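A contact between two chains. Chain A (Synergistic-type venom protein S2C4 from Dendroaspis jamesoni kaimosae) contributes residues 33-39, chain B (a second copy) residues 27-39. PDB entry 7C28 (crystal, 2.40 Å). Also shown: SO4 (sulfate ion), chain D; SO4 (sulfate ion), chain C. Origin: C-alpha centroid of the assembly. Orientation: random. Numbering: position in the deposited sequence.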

# COMPACT_ATOMS: atom_id res chain seq x y z
N PRO A 33 -5.78 -13.96 -4.22
CA PRO A 33 -5.00 -14.11 -2.97
C PRO A 33 -3.53 -13.82 -3.21
O PRO A 33 -2.87 -14.47 -4.03
N LYS A 34 -3.01 -12.82 -2.50
CA LYS A 34 -1.62 -12.38 -2.55
C LYS A 34 -1.22 -11.81 -3.91
O LYS A 34 -0.03 -11.61 -4.16
N LEU A 35 -2.18 -11.56 -4.80
CA LEU A 35 -1.91 -11.15 -6.17
C LEU A 35 -2.48 -9.76 -6.39
O LEU A 35 -3.70 -9.56 -6.33
N TYR A 36 -1.60 -8.79 -6.63
CA TYR A 36 -1.97 -7.38 -6.73
C TYR A 36 -1.38 -6.74 -7.97
O TYR A 36 -0.21 -6.96 -8.30
N ASP A 37 -2.21 -5.97 -8.67
CA ASP A 37 -1.77 -5.12 -9.76
C ASP A 37 -1.56 -3.71 -9.22
O ASP A 37 -2.50 -3.10 -8.69
N VAL A 38 -0.34 -3.19 -9.34
CA VAL A 38 0.02 -1.90 -8.78
C VAL A 38 -0.08 -0.86 -9.89
O VAL A 38 0.71 -0.88 -10.84
N LYS A 39 -1.04 0.05 -9.77
CA LYS A 39 -1.17 1.15 -10.72
C LYS A 39 -0.25 2.29 -10.31
O LYS A 39 -0.11 2.60 -9.13
N ASN B 27 0.23 -5.23 6.17
CA ASN B 27 1.58 -4.94 5.67
C ASN B 27 1.87 -5.76 4.43
O ASN B 27 1.94 -6.99 4.49
N TRP B 28 2.06 -5.07 3.30
CA TRP B 28 2.35 -5.71 2.02
C TRP B 28 3.85 -5.95 1.92
O TRP B 28 4.63 -5.01 1.75
N LYS B 29 4.26 -7.22 1.98
CA LYS B 29 5.65 -7.60 1.80
C LYS B 29 5.79 -8.29 0.45
O LYS B 29 5.04 -9.22 0.13
N LYS B 30 6.77 -7.85 -0.33
CA LYS B 30 6.88 -8.29 -1.71
C LYS B 30 7.58 -9.63 -1.79
O LYS B 30 8.67 -9.81 -1.23
N MET B 31 6.96 -10.58 -2.49
CA MET B 31 7.58 -11.87 -2.77
C MET B 31 8.10 -11.97 -4.20
O MET B 31 9.04 -12.72 -4.46
N GLY B 32 7.50 -11.21 -5.11
CA GLY B 32 7.91 -11.16 -6.49
C GLY B 32 7.00 -10.21 -7.23
O GLY B 32 6.13 -9.57 -6.64
N PRO B 33 7.19 -10.08 -8.55
CA PRO B 33 6.31 -9.20 -9.33
C PRO B 33 4.85 -9.57 -9.15
O PRO B 33 4.45 -10.72 -9.35
N LYS B 34 4.05 -8.59 -8.72
CA LYS B 34 2.62 -8.69 -8.48
C LYS B 34 2.26 -9.60 -7.32
O LYS B 34 1.07 -9.81 -7.05
N LEU B 35 3.25 -10.13 -6.59
CA LEU B 35 3.01 -11.13 -5.55
C LEU B 35 3.44 -10.55 -4.21
O LEU B 35 4.62 -10.29 -3.98
N TYR B 36 2.47 -10.36 -3.31
CA TYR B 36 2.71 -9.73 -2.02
C TYR B 36 2.11 -10.58 -0.91
O TYR B 36 0.97 -11.03 -1.01
N ASP B 37 2.88 -10.78 0.16
CA ASP B 37 2.40 -11.45 1.37
C ASP B 37 1.91 -10.39 2.36
O ASP B 37 2.70 -9.56 2.82
N VAL B 38 0.63 -10.45 2.70
CA VAL B 38 -0.03 -9.43 3.52
C VAL B 38 -0.06 -9.90 4.97
O VAL B 38 -0.75 -10.87 5.30
N LYS B 39 0.69 -9.22 5.82
CA LYS B 39 0.66 -9.49 7.25
C LYS B 39 -0.42 -8.66 7.95
O LYS B 39 -0.64 -7.50 7.61

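Two copies of the venom protein meet about a single bridge, L35(A) with L35(B), and the polar backbone around it is paired almost symmetrically. Y36(B) N donates to K34(A) O (2.9 Å) and Y36(A) N to K34(B) O (2.9 Å); each carbonyl also receives a CA-H from the opposing leucine, L35(B) CA to K34(A) O and L35(A) CA to K34(B) O, both 3.4 Å. The K34(A) and K34(B) side chains leave sideways, chi1 m, and reach D37 of the partner, but unequally. K34(B), extended at chi4 (t), brings NZ to 2.6 Å from D37(A) OD1, a hydrogen-bonded salt bridge; K34(A), with chi4 p, leaves NZ 3.6 Å from D37(B) OD2, a long one. D37(B) OD1 also takes a weak hydrogen bond, part of a salt bridge, from K39(B) NZ (2.9 Å). Both aspartates are t and start away from the partner, their ends coming nearer. Y36(A) and Y36(B), both chi1 m and sideways, touch through Y36(A) CB and Y36(B) CD2 (4.1 Å): the edge of W28(B), which points toward chain A, meets the face of the Y36(A) ring, and V38(A) CG2 lies 4.2 Å from Y36(B) CE2. L35(A) CD1 touches L35(B) CD2 at 3.9 Å. A sulfate serves each copy: chain D O2 accepts from K34(B) N (3.0 Å) and Y36(B) OH (2.7 Å), while chain C O4 accepts from K34(A) N (3.2 Å).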

# COMPACT_ATOMS: atom_id res chain seq x y z
CB PRO A 33 -5.23 -15.58 -2.57
CG PRO A 33 -6.25 -16.13 -3.50
CD PRO A 33 -6.62 -15.12 -4.53
CB LYS A 34 -0.65 -13.50 -2.16
CG LYS A 34 -1.09 -14.30 -0.94
CD LYS A 34 -0.69 -13.62 0.37
CE LYS A 34 -0.73 -14.61 1.52
NZ LYS A 34 0.28 -15.69 1.34
CB LEU A 35 -2.51 -12.16 -7.16
CG LEU A 35 -2.17 -11.97 -8.64
CD1 LEU A 35 -0.73 -12.34 -8.91
CD2 LEU A 35 -3.11 -12.82 -9.48
CB TYR A 36 -1.51 -6.60 -5.50
CG TYR A 36 -2.28 -6.95 -4.25
CD1 TYR A 36 -3.45 -6.27 -3.92
CD2 TYR A 36 -1.86 -7.97 -3.41
CE1 TYR A 36 -4.16 -6.59 -2.80
CE2 TYR A 36 -2.57 -8.29 -2.28
CZ TYR A 36 -3.72 -7.60 -1.98
OH TYR A 36 -4.43 -7.92 -0.84
CB ASP A 37 -2.78 -5.12 -10.90
CG ASP A 37 -2.21 -4.56 -12.19
OD1 ASP A 37 -1.59 -5.33 -12.95
OD2 ASP A 37 -2.38 -3.35 -12.44
CB VAL A 38 1.42 -1.92 -8.16
CG1 VAL A 38 1.70 -0.60 -7.45
CG2 VAL A 38 1.55 -3.08 -7.19
CB LYS A 39 -2.62 1.64 -10.79
CG LYS A 39 -3.65 0.56 -11.08
CD LYS A 39 -3.55 0.06 -12.52
CE LYS A 39 -4.50 -1.11 -12.77
NZ LYS A 39 -5.93 -0.68 -12.86
CB ASN B 27 2.63 -5.21 6.75
CG ASN B 27 3.96 -4.54 6.43
OD1 ASN B 27 4.24 -4.19 5.28
ND2 ASN B 27 4.79 -4.36 7.45
CB TRP B 28 1.87 -4.84 0.86
CG TRP B 28 0.41 -4.95 0.57
CD1 TRP B 28 -0.17 -5.65 -0.44
CD2 TRP B 28 -0.66 -4.33 1.30
NE1 TRP B 28 -1.54 -5.51 -0.39
CE2 TRP B 28 -1.86 -4.71 0.68
CE3 TRP B 28 -0.72 -3.50 2.43
CZ2 TRP B 28 -3.11 -4.28 1.14
CZ3 TRP B 28 -1.95 -3.08 2.88
CH2 TRP B 28 -3.13 -3.47 2.24
CB LYS B 29 6.12 -8.53 2.92
CG LYS B 29 6.38 -7.83 4.25
CD LYS B 29 7.83 -7.97 4.67
CE LYS B 29 8.09 -7.24 5.99
NZ LYS B 29 9.50 -7.39 6.45
CB LYS B 30 7.63 -7.25 -2.55
CG LYS B 30 7.58 -7.52 -4.04
CD LYS B 30 8.22 -6.41 -4.85
CE LYS B 30 8.16 -6.71 -6.34
NZ LYS B 30 8.61 -5.56 -7.17
CB MET B 31 6.59 -13.02 -2.54
CG MET B 31 6.00 -13.11 -1.15
SD MET B 31 4.74 -14.40 -1.03
CE MET B 31 3.52 -13.80 -2.20
CB PRO B 33 6.79 -9.42 -10.78
CG PRO B 33 7.70 -10.63 -10.73
CD PRO B 33 8.27 -10.67 -9.36
CB LYS B 34 1.84 -9.18 -9.72
CG LYS B 34 2.31 -8.63 -11.06
CD LYS B 34 1.52 -7.40 -11.45
CE LYS B 34 1.45 -7.27 -12.96
NZ LYS B 34 0.93 -5.93 -13.34
CB LEU B 35 3.76 -12.42 -5.87
CG LEU B 35 3.28 -13.15 -7.13
CD1 LEU B 35 4.40 -13.97 -7.76
CD2 LEU B 35 2.08 -14.03 -6.82
CB TYR B 36 2.12 -8.31 -1.99
CG TYR B 36 2.77 -7.38 -2.99
CD1 TYR B 36 3.80 -6.53 -2.61
CD2 TYR B 36 2.38 -7.38 -4.33
CE1 TYR B 36 4.41 -5.69 -3.52
CE2 TYR B 36 2.99 -6.54 -5.25
CZ TYR B 36 4.00 -5.70 -4.84
OH TYR B 36 4.60 -4.86 -5.75
CB ASP B 37 3.50 -12.30 1.98
CG ASP B 37 2.98 -13.33 2.97
OD1 ASP B 37 3.74 -14.28 3.28
OD2 ASP B 37 1.84 -13.19 3.45
CB VAL B 38 -1.44 -9.14 3.01
CG1 VAL B 38 -2.08 -8.02 3.82
CG2 VAL B 38 -1.39 -8.77 1.53
CB LYS B 39 2.02 -9.20 7.88
CG LYS B 39 2.96 -10.39 8.02
CD LYS B 39 3.13 -11.15 6.74
CE LYS B 39 3.54 -12.57 7.04
NZ LYS B 39 4.24 -13.13 5.86
S SO4 D . 5.16 -4.77 -9.20
O1 SO4 D . 4.17 -4.06 -10.02
O2 SO4 D . 4.48 -5.70 -8.30
O3 SO4 D . 5.90 -3.78 -8.42
O4 SO4 D . 6.06 -5.51 -10.06
S SO4 C . -4.69 -11.39 0.85
O1 SO4 C . -5.18 -12.66 0.32
O2 SO4 C . -5.82 -10.53 1.20
O3 SO4 C . -3.89 -11.63 2.05
O4 SO4 C . -3.87 -10.74 -0.16